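Hydrolase, haloacid dehalogenase-like family (Streptococcus pneumoniae, PDB 2FI1) is a putative hydrolase of the haloacid dehalogenase-like family, with no established substrate, that binds a metal ion at what is probably its active site. Local coordinates at residues A[7-13]-A[98-104]; A[88-92]-A[120-124]; A[155-161]-A[173-178]. The contacts are given in a common frame with arbitrary orientation. Residues are numbered along the deposited sequence.

Contact 1. Residues A[7-13]-A[98-104]. With CA (calcium ion), chain B.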
loop_
_atom_site.group_PDB
_atom_site.type_symbol
_atom_site.label_atom_id
_atom_site.label_comp_id
_atom_site.label_asym_id
_atom_site.label_seq_id
_atom_site.Cartn_x
_atom_site.Cartn_y
_atom_site.Cartn_z
ATOM N N HIS A 7 -17.990 -8.070 -6.289
ATOM C CA HIS A 7 -17.399 -8.514 -7.555
ATOM C C HIS A 7 -16.056 -7.838 -7.817
ATOM O O HIS A 7 -15.123 -8.474 -8.306
ATOM C CB HIS A 7 -18.339 -8.233 -8.736
ATOM C CG HIS A 7 -17.810 -8.704 -10.057
ATOM N ND1 HIS A 7 -17.803 -10.033 -10.430
ATOM C CD2 HIS A 7 -17.260 -8.025 -11.091
ATOM C CE1 HIS A 7 -17.290 -10.145 -11.644
ATOM N NE2 HIS A 7 -16.941 -8.942 -12.063
ATOM N N ASP A 8 -15.986 -6.549 -7.493
ATOM C CA ASP A 8 -14.855 -5.696 -7.833
ATOM C C ASP A 8 -14.188 -5.145 -6.581
ATOM O O ASP A 8 -14.857 -4.761 -5.624
ATOM C CB ASP A 8 -15.335 -4.559 -8.728
ATOM C CG ASP A 8 -15.802 -5.051 -10.074
ATOM O OD1 ASP A 8 -15.136 -5.962 -10.609
ATOM O OD2 ASP A 8 -16.820 -4.544 -10.595
ATOM N N TYR A 9 -12.863 -5.121 -6.610
ATOM C CA TYR A 9 -12.044 -4.781 -5.467
ATOM C C TYR A 9 -11.071 -3.702 -5.917
ATOM O O TYR A 9 -10.271 -3.936 -6.819
ATOM C CB TYR A 9 -11.306 -6.039 -4.965
ATOM C CG TYR A 9 -12.270 -7.078 -4.436
ATOM C CD1 TYR A 9 -12.547 -7.166 -3.084
ATOM C CD2 TYR A 9 -12.962 -7.924 -5.298
ATOM C CE1 TYR A 9 -13.442 -8.083 -2.588
ATOM C CE2 TYR A 9 -13.878 -8.842 -4.808
ATOM C CZ TYR A 9 -14.107 -8.915 -3.452
ATOM O OH TYR A 9 -15.037 -9.828 -2.954
ATOM N N ILE A 10 -11.184 -2.515 -5.329
ATOM C CA ILE A 10 -10.309 -1.410 -5.666
ATOM C C ILE A 10 -9.326 -1.245 -4.515
ATOM O O ILE A 10 -9.702 -0.825 -3.417
ATOM C CB ILE A 10 -11.082 -0.106 -5.912
ATOM C CG1 ILE A 10 -12.103 -0.281 -7.041
ATOM C CG2 ILE A 10 -10.090 1.003 -6.276
ATOM C CD1 ILE A 10 -12.946 0.957 -7.294
ATOM N N TRP A 11 -8.071 -1.562 -4.791
ATOM C CA TRP A 11 -7.033 -1.663 -3.787
ATOM C C TRP A 11 -6.143 -0.439 -3.716
ATOM O O TRP A 11 -5.988 0.309 -4.684
ATOM C CB TRP A 11 -6.128 -2.855 -4.095
ATOM C CG TRP A 11 -6.807 -4.194 -4.069
ATOM C CD1 TRP A 11 -7.317 -4.876 -5.133
ATOM C CD2 TRP A 11 -6.997 -5.028 -2.924
ATOM N NE1 TRP A 11 -7.825 -6.075 -4.721
ATOM C CE2 TRP A 11 -7.654 -6.191 -3.370
ATOM C CE3 TRP A 11 -6.689 -4.900 -1.566
ATOM C CZ2 TRP A 11 -7.992 -7.238 -2.509
ATOM C CZ3 TRP A 11 -7.040 -5.941 -0.707
ATOM C CH2 TRP A 11 -7.686 -7.090 -1.190
ATOM N N ASP A 12 -5.568 -0.305 -2.540
ATOM C CA ASP A 12 -4.492 0.601 -2.194
ATOM C C ASP A 12 -3.214 -0.249 -2.128
ATOM O O ASP A 12 -3.272 -1.417 -1.761
ATOM C CB ASP A 12 -4.878 1.224 -0.844
ATOM C CG ASP A 12 -3.761 1.947 -0.138
ATOM O OD1 ASP A 12 -3.140 2.847 -0.722
ATOM O OD2 ASP A 12 -3.609 1.670 1.079
ATOM N N LEU A 13 -2.067 0.321 -2.488
ATOM C CA LEU A 13 -0.814 -0.418 -2.499
ATOM C C LEU A 13 -0.135 -0.328 -1.129
ATOM O O LEU A 13 -0.237 -1.237 -0.330
ATOM C CB LEU A 13 0.097 0.084 -3.626
ATOM C CG LEU A 13 1.419 -0.671 -3.815
ATOM C CD1 LEU A 13 1.182 -2.148 -4.142
ATOM C CD2 LEU A 13 2.242 -0.001 -4.904
ATOM N N GLY A 98 -14.329 -15.105 -9.963
ATOM C CA GLY A 98 -14.684 -14.178 -11.026
ATOM C C GLY A 98 -14.525 -12.716 -10.640
ATOM O O GLY A 98 -14.933 -11.827 -11.390
ATOM N N GLY A 99 -13.922 -12.452 -9.485
ATOM C CA GLY A 99 -13.705 -11.078 -9.059
ATOM C C GLY A 99 -12.669 -10.381 -9.910
ATOM O O GLY A 99 -11.845 -11.026 -10.557
ATOM N N ARG A 100 -12.747 -9.055 -9.928
ATOM C CA ARG A 100 -11.760 -8.216 -10.601
ATOM C C ARG A 100 -11.079 -7.335 -9.573
ATOM O O ARG A 100 -11.699 -6.913 -8.592
ATOM C CB ARG A 100 -12.386 -7.306 -11.665
ATOM C CG ARG A 100 -13.070 -8.054 -12.798
ATOM C CD ARG A 100 -13.598 -7.114 -13.847
ATOM N NE ARG A 100 -14.654 -6.253 -13.328
ATOM C CZ ARG A 100 -15.330 -5.371 -14.063
ATOM N NH1 ARG A 100 -15.072 -5.228 -15.352
ATOM N NH2 ARG A 100 -16.270 -4.634 -13.499
ATOM N N HIS A 101 -9.804 -7.048 -9.837
ATOM C CA HIS A 101 -8.971 -6.221 -8.995
ATOM C C HIS A 101 -8.542 -4.991 -9.762
ATOM O O HIS A 101 -8.163 -5.073 -10.921
ATOM C CB HIS A 101 -7.708 -6.965 -8.574
ATOM C CG HIS A 101 -7.958 -8.248 -7.857
ATOM N ND1 HIS A 101 -8.428 -8.301 -6.563
ATOM C CD2 HIS A 101 -7.787 -9.531 -8.255
ATOM C CE1 HIS A 101 -8.545 -9.566 -6.196
ATOM N NE2 HIS A 101 -8.160 -10.329 -7.201
ATOM N N PHE A 102 -8.573 -3.858 -9.074
ATOM C CA PHE A 102 -8.083 -2.586 -9.588
ATOM C C PHE A 102 -7.159 -2.001 -8.548
ATOM O O PHE A 102 -7.237 -2.347 -7.370
ATOM C CB PHE A 102 -9.240 -1.625 -9.872
ATOM C CG PHE A 102 -10.251 -2.192 -10.811
ATOM C CD1 PHE A 102 -10.126 -2.016 -12.174
ATOM C CD2 PHE A 102 -11.308 -2.947 -10.334
ATOM C CE1 PHE A 102 -11.060 -2.563 -13.036
ATOM C CE2 PHE A 102 -12.227 -3.495 -11.197
ATOM C CZ PHE A 102 -12.104 -3.306 -12.535
ATOM N N LEU A 103 -6.277 -1.102 -8.969
ATOM C CA LEU A 103 -5.372 -0.440 -8.031
ATOM C C LEU A 103 -5.379 1.046 -8.309
ATOM O O LEU A 103 -5.300 1.443 -9.473
ATOM C CB LEU A 103 -3.951 -0.987 -8.165
ATOM C CG LEU A 103 -2.873 -0.580 -7.157
ATOM C CD1 LEU A 103 -3.136 -1.146 -5.814
ATOM C CD2 LEU A 103 -1.530 -1.082 -7.652
ATOM N N VAL A 104 -5.505 1.855 -7.256
ATOM C CA VAL A 104 -5.376 3.309 -7.381
ATOM C C VAL A 104 -4.219 3.765 -6.511
ATOM O O VAL A 104 -4.191 3.493 -5.308
ATOM C CB VAL A 104 -6.665 4.041 -6.986
ATOM C CG1 VAL A 104 -6.450 5.558 -6.980
ATOM C CG2 VAL A 104 -7.778 3.688 -7.942
HETATM CA CA CA B . -2.038 3.327 1.755
HETATM O O HOH W 1 -2.235 3.002 -3.440
HETATM O O HOH W 2 -2.816 5.525 -2.871
HETATM O O HOH W 3 -0.580 4.000 3.535
HETATM O O HOH W 4 -3.594 5.127 1.678
HETATM O O HOH W 5 -0.665 4.431 0.236
#
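Trp11 sets its CB against CD1 of Leu103 (3.9 Å) and reaches back along the sheet, where its NE1 donates to ND1 of His101 at 3.0 Å. The two segments are neighbouring parallel strands in the Rossmann-like core of the haloacid dehalogenase fold, crossing at -22°. The ladder runs from Arg100 N to His7 O (2.9 Å) up to Val104 N to Trp11 O (3.0 Å), with the bonds leading alternately to either neighbour, as parallel pairing demands. Tyr9, Trp11 and His101 pack on helix 87-96, whose Leu91 O takes a hydrogen bond from NE2 of His101, so this imidazole is held at both nitrogens; Leu103, on the same face, also meets Leu13. Ile10 and Phe102 turn to the other face, against helix 141-149, as befits apolar residues; Val104, its CA-to-CB bond sideways, touches that helix too, with CG2 3.9 Å from Ile10 CG2. On that face buried Asp8 pairs with partly exposed Arg100: NE to OD1 at 2.8 Å, NH2 to OD2 at 3.0 Å. Gly98, with its positive phi, is the C-prime residue of the Schellman motif that ends helix 87-96. At the strand's far end Asp12 holds calcium, sharing it with Asp160 and Gly14 and also bonding Thr16; its position matches the nucleophile of family relatives. Its carboxylate is bidentate but uneven, with OD2 2.4 Å and OD1 2.8 Å from the ion.

Contact 2. Residues A[88-92]-A[120-124]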
loop_
_atom_site.group_PDB
_atom_site.type_symbol
_atom_site.label_atom_id
_atom_site.label_comp_id
_atom_site.label_asym_id
_atom_site.label_seq_id
_atom_site.Cartn_x
_atom_site.Cartn_y
_atom_site.Cartn_z
ATOM N N SER A 88 -1.038 -12.614 -1.943
ATOM C CA SER A 88 -1.219 -13.270 -3.240
ATOM C C SER A 88 -2.305 -14.353 -3.186
ATOM O O SER A 88 -3.099 -14.485 -4.124
ATOM C CB SER A 88 0.114 -13.793 -3.780
ATOM O OG SER A 88 0.660 -14.784 -2.963
ATOM N N ASP A 89 -2.392 -15.072 -2.067
ATOM C CA ASP A 89 -3.449 -16.075 -1.902
ATOM C C ASP A 89 -4.846 -15.454 -1.866
ATOM O O ASP A 89 -5.806 -16.034 -2.350
ATOM C CB ASP A 89 -3.258 -16.884 -0.621
ATOM C CG ASP A 89 -2.144 -17.909 -0.711
ATOM O OD1 ASP A 89 -1.836 -18.401 -1.822
ATOM O OD2 ASP A 89 -1.602 -18.267 0.362
ATOM N N LEU A 90 -4.982 -14.278 -1.245
ATOM C CA LEU A 90 -6.282 -13.623 -1.203
ATOM C C LEU A 90 -6.683 -13.129 -2.586
ATOM O O LEU A 90 -7.824 -13.299 -3.002
ATOM C CB LEU A 90 -6.313 -12.483 -0.171
ATOM C CG LEU A 90 -7.633 -11.709 -0.110
ATOM C CD1 LEU A 90 -8.806 -12.635 0.166
ATOM C CD2 LEU A 90 -7.579 -10.612 0.942
ATOM N N LEU A 91 -5.740 -12.511 -3.293
ATOM C CA LEU A 91 -6.021 -12.080 -4.653
ATOM C C LEU A 91 -6.493 -13.270 -5.510
ATOM O O LEU A 91 -7.452 -13.167 -6.272
ATOM C CB LEU A 91 -4.798 -11.404 -5.272
ATOM C CG LEU A 91 -4.351 -10.111 -4.589
ATOM C CD1 LEU A 91 -3.077 -9.600 -5.246
ATOM C CD2 LEU A 91 -5.416 -9.023 -4.614
ATOM N N GLU A 92 -5.831 -14.411 -5.336
ATOM C CA GLU A 92 -6.200 -15.607 -6.099
ATOM C C GLU A 92 -7.582 -16.140 -5.737
ATOM O O GLU A 92 -8.374 -16.466 -6.620
ATOM C CB GLU A 92 -5.156 -16.698 -5.916
ATOM C CG GLU A 92 -5.356 -17.927 -6.810
ATOM C CD GLU A 92 -5.375 -17.611 -8.301
ATOM O OE1 GLU A 92 -4.850 -16.559 -8.734
ATOM O OE2 GLU A 92 -5.935 -18.425 -9.065
ATOM N N ILE A 120 2.428 -9.665 -8.508
ATOM C CA ILE A 120 0.971 -9.504 -8.468
ATOM C C ILE A 120 0.405 -8.644 -9.607
ATOM O O ILE A 120 -0.793 -8.409 -9.661
ATOM C CB ILE A 120 0.469 -9.007 -7.093
ATOM C CG1 ILE A 120 1.064 -7.640 -6.739
ATOM C CG2 ILE A 120 0.778 -10.050 -6.021
ATOM C CD1 ILE A 120 0.412 -6.994 -5.527
ATOM N N ALA A 121 1.245 -8.231 -10.556
ATOM C CA ALA A 121 0.770 -7.426 -11.682
ATOM C C ALA A 121 -0.364 -8.120 -12.436
ATOM O O ALA A 121 -1.313 -7.474 -12.902
ATOM C CB ALA A 121 1.914 -7.107 -12.635
ATOM N N ALA A 122 -0.264 -9.443 -12.544
ATOM C CA ALA A 122 -1.243 -10.227 -13.292
ATOM C C ALA A 122 -2.656 -10.132 -12.742
ATOM O O ALA A 122 -3.609 -10.445 -13.456
ATOM C CB ALA A 122 -0.811 -11.686 -13.356
ATOM N N TYR A 123 -2.811 -9.696 -11.494
ATOM C CA TYR A 123 -4.136 -9.632 -10.892
ATOM C C TYR A 123 -4.982 -8.444 -11.320
ATOM O O TYR A 123 -6.198 -8.498 -11.200
ATOM C CB TYR A 123 -4.052 -9.673 -9.359
ATOM C CG TYR A 123 -3.777 -11.067 -8.877
ATOM C CD1 TYR A 123 -4.770 -12.036 -8.953
ATOM C CD2 TYR A 123 -2.515 -11.448 -8.429
ATOM C CE1 TYR A 123 -4.520 -13.332 -8.557
ATOM C CE2 TYR A 123 -2.263 -12.763 -8.031
ATOM C CZ TYR A 123 -3.266 -13.686 -8.107
ATOM O OH TYR A 123 -2.997 -14.980 -7.730
ATOM N N PHE A 124 -4.359 -7.368 -11.815
ATOM C CA PHE A 124 -5.073 -6.105 -11.955
ATOM C C PHE A 124 -5.610 -5.872 -13.338
ATOM O O PHE A 124 -4.871 -5.882 -14.310
ATOM C CB PHE A 124 -4.181 -4.951 -11.501
ATOM C CG PHE A 124 -3.807 -5.073 -10.062
ATOM C CD1 PHE A 124 -4.697 -4.703 -9.069
ATOM C CD2 PHE A 124 -2.616 -5.662 -9.692
ATOM C CE1 PHE A 124 -4.393 -4.874 -7.740
ATOM C CE2 PHE A 124 -2.305 -5.842 -8.352
ATOM C CZ PHE A 124 -3.207 -5.441 -7.372
HETATM O O HOH W 6 -1.312 -16.292 -6.108
#
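Ile120 opens a short 3-10 turn that packs against helix 87-96, one of the helices flanking the parallel sheet of this haloacid dehalogenase fold; the turn carries the chain from helix 110-117 into edge strand 124-128. The CG2 of Ile120 touches CD1 of Leu91 at 4.0 Å, and the branched side chain also meets Leu115, filling the wedge between the two helices. Ala121 keeps to the side of helix 110-117, its small methyl resting on Leu115 and Glu116. Past Ala122, the turn closes with Tyr123 N bonding Ile120 O at 3.0 Å, which presents the tyrosine to the helix. Its ring is the centrepiece. Leu91 CB stands over one face, 3.6 Å from the ring centroid and only 6° off the normal, a well-formed CH-pi contact, while Leu91 CD1 comes within 3.7 Å of Tyr123 CD2. Tyrosine suits this half-buried place because it combines a flat apolar face for leucine with a hydroxyl that reaches the polar rim of the helix. Ser88 and Glu92, one helical turn apart, both lie near that hydroxyl: Tyr123 OH donates to Glu92 OE1 at 2.6 Å, and water 6 donates to the same OH at 2.7 Å and, weakly, to Ser88 O at 3.2 Å. Phe124, which follows, sends its ring toward Trp11 of strand 8-11, on which Leu91 also packs, and its own backbone is still tied to the turn, Phe124 N bonding Ala121 O at 3.2 Å.

Contact 3. Residues A[155-161]-A[173-178]. With CA (calcium ion), chain B.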
loop_
_atom_site.group_PDB
_atom_site.type_symbol
_atom_site.label_atom_id
_atom_site.label_comp_id
_atom_site.label_asym_id
_atom_site.label_seq_id
_atom_site.Cartn_x
_atom_site.Cartn_y
_atom_site.Cartn_z
ATOM N N GLY A 155 -18.852 -3.153 -5.667
ATOM C CA GLY A 155 -17.441 -2.828 -5.474
ATOM C C GLY A 155 -17.086 -2.572 -4.027
ATOM O O GLY A 155 -17.873 -2.008 -3.263
ATOM N N LEU A 156 -15.880 -2.995 -3.662
ATOM C CA LEU A 156 -15.316 -2.737 -2.342
ATOM C C LEU A 156 -13.990 -1.992 -2.504
ATOM O O LEU A 156 -13.123 -2.409 -3.273
ATOM C CB LEU A 156 -15.087 -4.051 -1.596
ATOM C CG LEU A 156 -14.531 -3.934 -0.169
ATOM C CD1 LEU A 156 -15.504 -3.239 0.765
ATOM C CD2 LEU A 156 -14.147 -5.298 0.379
ATOM N N VAL A 157 -13.848 -0.890 -1.779
ATOM C CA VAL A 157 -12.628 -0.094 -1.764
ATOM C C VAL A 157 -11.868 -0.437 -0.491
ATOM O O VAL A 157 -12.406 -0.288 0.607
ATOM C CB VAL A 157 -12.965 1.410 -1.792
ATOM C CG1 VAL A 157 -11.721 2.261 -1.630
ATOM C CG2 VAL A 157 -13.675 1.755 -3.083
ATOM N N ILE A 158 -10.628 -0.900 -0.629
ATOM C CA ILE A 158 -9.827 -1.346 0.500
ATOM C C ILE A 158 -8.590 -0.460 0.626
ATOM O O ILE A 158 -7.808 -0.349 -0.314
ATOM C CB ILE A 158 -9.367 -2.810 0.335
ATOM C CG1 ILE A 158 -10.561 -3.732 0.046
ATOM C CG2 ILE A 158 -8.633 -3.260 1.582
ATOM C CD1 ILE A 158 -10.744 -4.036 -1.417
ATOM N N GLY A 159 -8.412 0.175 1.776
ATOM C CA GLY A 159 -7.222 0.981 2.006
ATOM C C GLY A 159 -6.985 1.156 3.483
ATOM O O GLY A 159 -7.868 0.913 4.299
ATOM N N ASP A 160 -5.783 1.596 3.834
ATOM C CA ASP A 160 -5.408 1.685 5.240
ATOM C C ASP A 160 -5.631 3.060 5.858
ATOM O O ASP A 160 -5.478 3.200 7.069
ATOM C CB ASP A 160 -3.950 1.243 5.459
ATOM C CG ASP A 160 -2.935 2.174 4.819
ATOM O OD1 ASP A 160 -3.196 2.697 3.720
ATOM O OD2 ASP A 160 -1.850 2.375 5.419
ATOM N N ARG A 161 -5.982 4.053 5.057
ATOM C CA ARG A 161 -6.084 5.428 5.550
ATOM C C ARG A 161 -7.478 6.022 5.417
ATOM O O ARG A 161 -8.247 5.652 4.535
ATOM C CB ARG A 161 -5.098 6.325 4.799
ATOM C CG ARG A 161 -3.660 6.123 5.160
ATOM C CD ARG A 161 -2.772 7.064 4.373
ATOM N NE ARG A 161 -3.131 8.464 4.582
ATOM C CZ ARG A 161 -2.672 9.474 3.851
ATOM N NH1 ARG A 161 -1.821 9.256 2.859
ATOM N NH2 ARG A 161 -3.060 10.712 4.113
ATOM N N LEU A 173 -19.234 3.599 -3.121
ATOM C CA LEU A 173 -18.800 2.222 -2.967
ATOM C C LEU A 173 -18.655 1.871 -1.495
ATOM O O LEU A 173 -18.368 2.725 -0.666
ATOM C CB LEU A 173 -17.466 2.010 -3.690
ATOM C CG LEU A 173 -17.476 2.354 -5.180
ATOM C CD1 LEU A 173 -16.064 2.450 -5.725
ATOM C CD2 LEU A 173 -18.293 1.325 -5.942
ATOM N N ASP A 174 -18.842 0.595 -1.175
ATOM C CA ASP A 174 -18.530 0.117 0.160
ATOM C C ASP A 174 -17.023 0.183 0.382
ATOM O O ASP A 174 -16.237 0.167 -0.573
ATOM C CB ASP A 174 -19.027 -1.311 0.365
ATOM C CG ASP A 174 -20.535 -1.393 0.560
ATOM O OD1 ASP A 174 -21.231 -0.352 0.497
ATOM O OD2 ASP A 174 -21.013 -2.522 0.785
ATOM N N THR A 175 -16.637 0.254 1.647
ATOM C CA THR A 175 -15.237 0.396 2.014
ATOM C C THR A 175 -14.807 -0.587 3.102
ATOM O O THR A 175 -15.633 -1.094 3.869
ATOM C CB THR A 175 -14.925 1.833 2.478
ATOM O OG1 THR A 175 -15.631 2.117 3.689
ATOM C CG2 THR A 175 -15.299 2.845 1.416
ATOM N N HIS A 176 -13.502 -0.831 3.163
ATOM C CA HIS A 176 -12.901 -1.596 4.231
ATOM C C HIS A 176 -11.615 -0.910 4.657
ATOM O O HIS A 176 -10.731 -0.683 3.848
ATOM C CB HIS A 176 -12.595 -3.025 3.777
ATOM C CG HIS A 176 -11.959 -3.862 4.841
ATOM N ND1 HIS A 176 -12.690 -4.461 5.843
ATOM C CD2 HIS A 176 -10.661 -4.160 5.091
ATOM C CE1 HIS A 176 -11.869 -5.111 6.651
ATOM N NE2 HIS A 176 -10.632 -4.942 6.220
ATOM N N LEU A 177 -11.537 -0.559 5.938
ATOM C CA LEU A 177 -10.345 0.026 6.514
ATOM C C LEU A 177 -9.399 -1.105 6.880
ATOM O O LEU A 177 -9.588 -1.808 7.876
ATOM C CB LEU A 177 -10.716 0.857 7.743
ATOM C CG LEU A 177 -9.583 1.583 8.464
ATOM C CD1 LEU A 177 -8.980 2.630 7.582
ATOM C CD2 LEU A 177 -10.136 2.196 9.752
ATOM N N PHE A 178 -8.389 -1.293 6.040
ATOM C CA PHE A 178 -7.512 -2.447 6.150
ATOM C C PHE A 178 -6.644 -2.420 7.388
ATOM O O PHE A 178 -5.962 -1.422 7.645
ATOM C CB PHE A 178 -6.595 -2.491 4.932
ATOM C CG PHE A 178 -5.659 -3.659 4.936
ATOM C CD1 PHE A 178 -6.087 -4.897 4.482
ATOM C CD2 PHE A 178 -4.367 -3.532 5.421
ATOM C CE1 PHE A 178 -5.223 -5.975 4.492
ATOM C CE2 PHE A 178 -3.510 -4.610 5.433
ATOM C CZ PHE A 178 -3.944 -5.821 4.967
HETATM CA CA CA B . -2.038 3.327 1.755
HETATM O O HOH W 7 -20.311 -1.161 -2.723
HETATM O O HOH W 8 -5.568 1.024 8.831
HETATM O O HOH W 3 -0.580 4.000 3.535
HETATM O O HOH W 4 -3.594 5.127 1.678
HETATM O O HOH W 5 -0.665 4.431 0.236
#
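Leu156 and Leu177 share the t,p rotamer, which bends each side chain over the opposite strand: CD1 of Leu156 lies 3.6 Å from Thr175 C, and CD1 of Leu177 lies 3.6 Å from Asp160 O. Val157, with chi1 at t, puts CG2 3.6 Å from CD1 of Leu173, forming an apolar patch beside helix 141-149. Ile158 departs from the standard wells, its chi2 at 98°; CG2 meets CB of Phe178 at 4.0 Å, while the side chain also packs on Tyr9, Trp11 and Thr16. His176, chi1 at t, presents its ring edge to Ile158 CG2 and lies on helix 181-188. Asp174, at an exposed position, sends OD2 to the hydroxyl of Tyr6. These strands are the two arms of a beta-alpha-beta unit: helix 162-170 carries the chain across, so that they lie side by side and parallel. Bonds such as Val157 N to Asp174 O (2.9 Å) and His176 N to Val157 O (2.8 Å) tie them firmly, but the ladder starts loosely: Asp174 N is only weakly bonded to Gly155 O, and water 7 bridges the two. Glycine fits position 155, since a CB would come tight against CD2 of Leu173. Beyond Gly159, Asp160 adopts chi1 at p, carrying its carboxylate away from Phe178 and toward the metal. OD1 binds calcium at 2.4 Å, in an ion site completed by Asp12, Gly14 and waters, and OD2 accepts a bond from metal-bound water 3 at 2.8 Å.

Contacts 1 and 3 are successive parts of one sheet, their centres 10 Å apart: Ile10 N to Leu156 O and Asp8 O to Leu156 N, both 2.8 Å, join the strands 8-11 and 155-159. The calcium lies where these two central strands end, a usual place for the active site in this fold, so each contact supplies one aspartate and the three metal-bound waters belong to both. Contact 2 backs onto contact 1, also with centres 10 Å apart, through His101 NE2 and Leu91 O (3.1 Å) and Trp11 CZ2 on Leu91 CD2 (3.8 Å). It does not touch contact 3, whose centre is about 17 Å from its own, and the side chain of Ile120 remains about 13 Å from the ion.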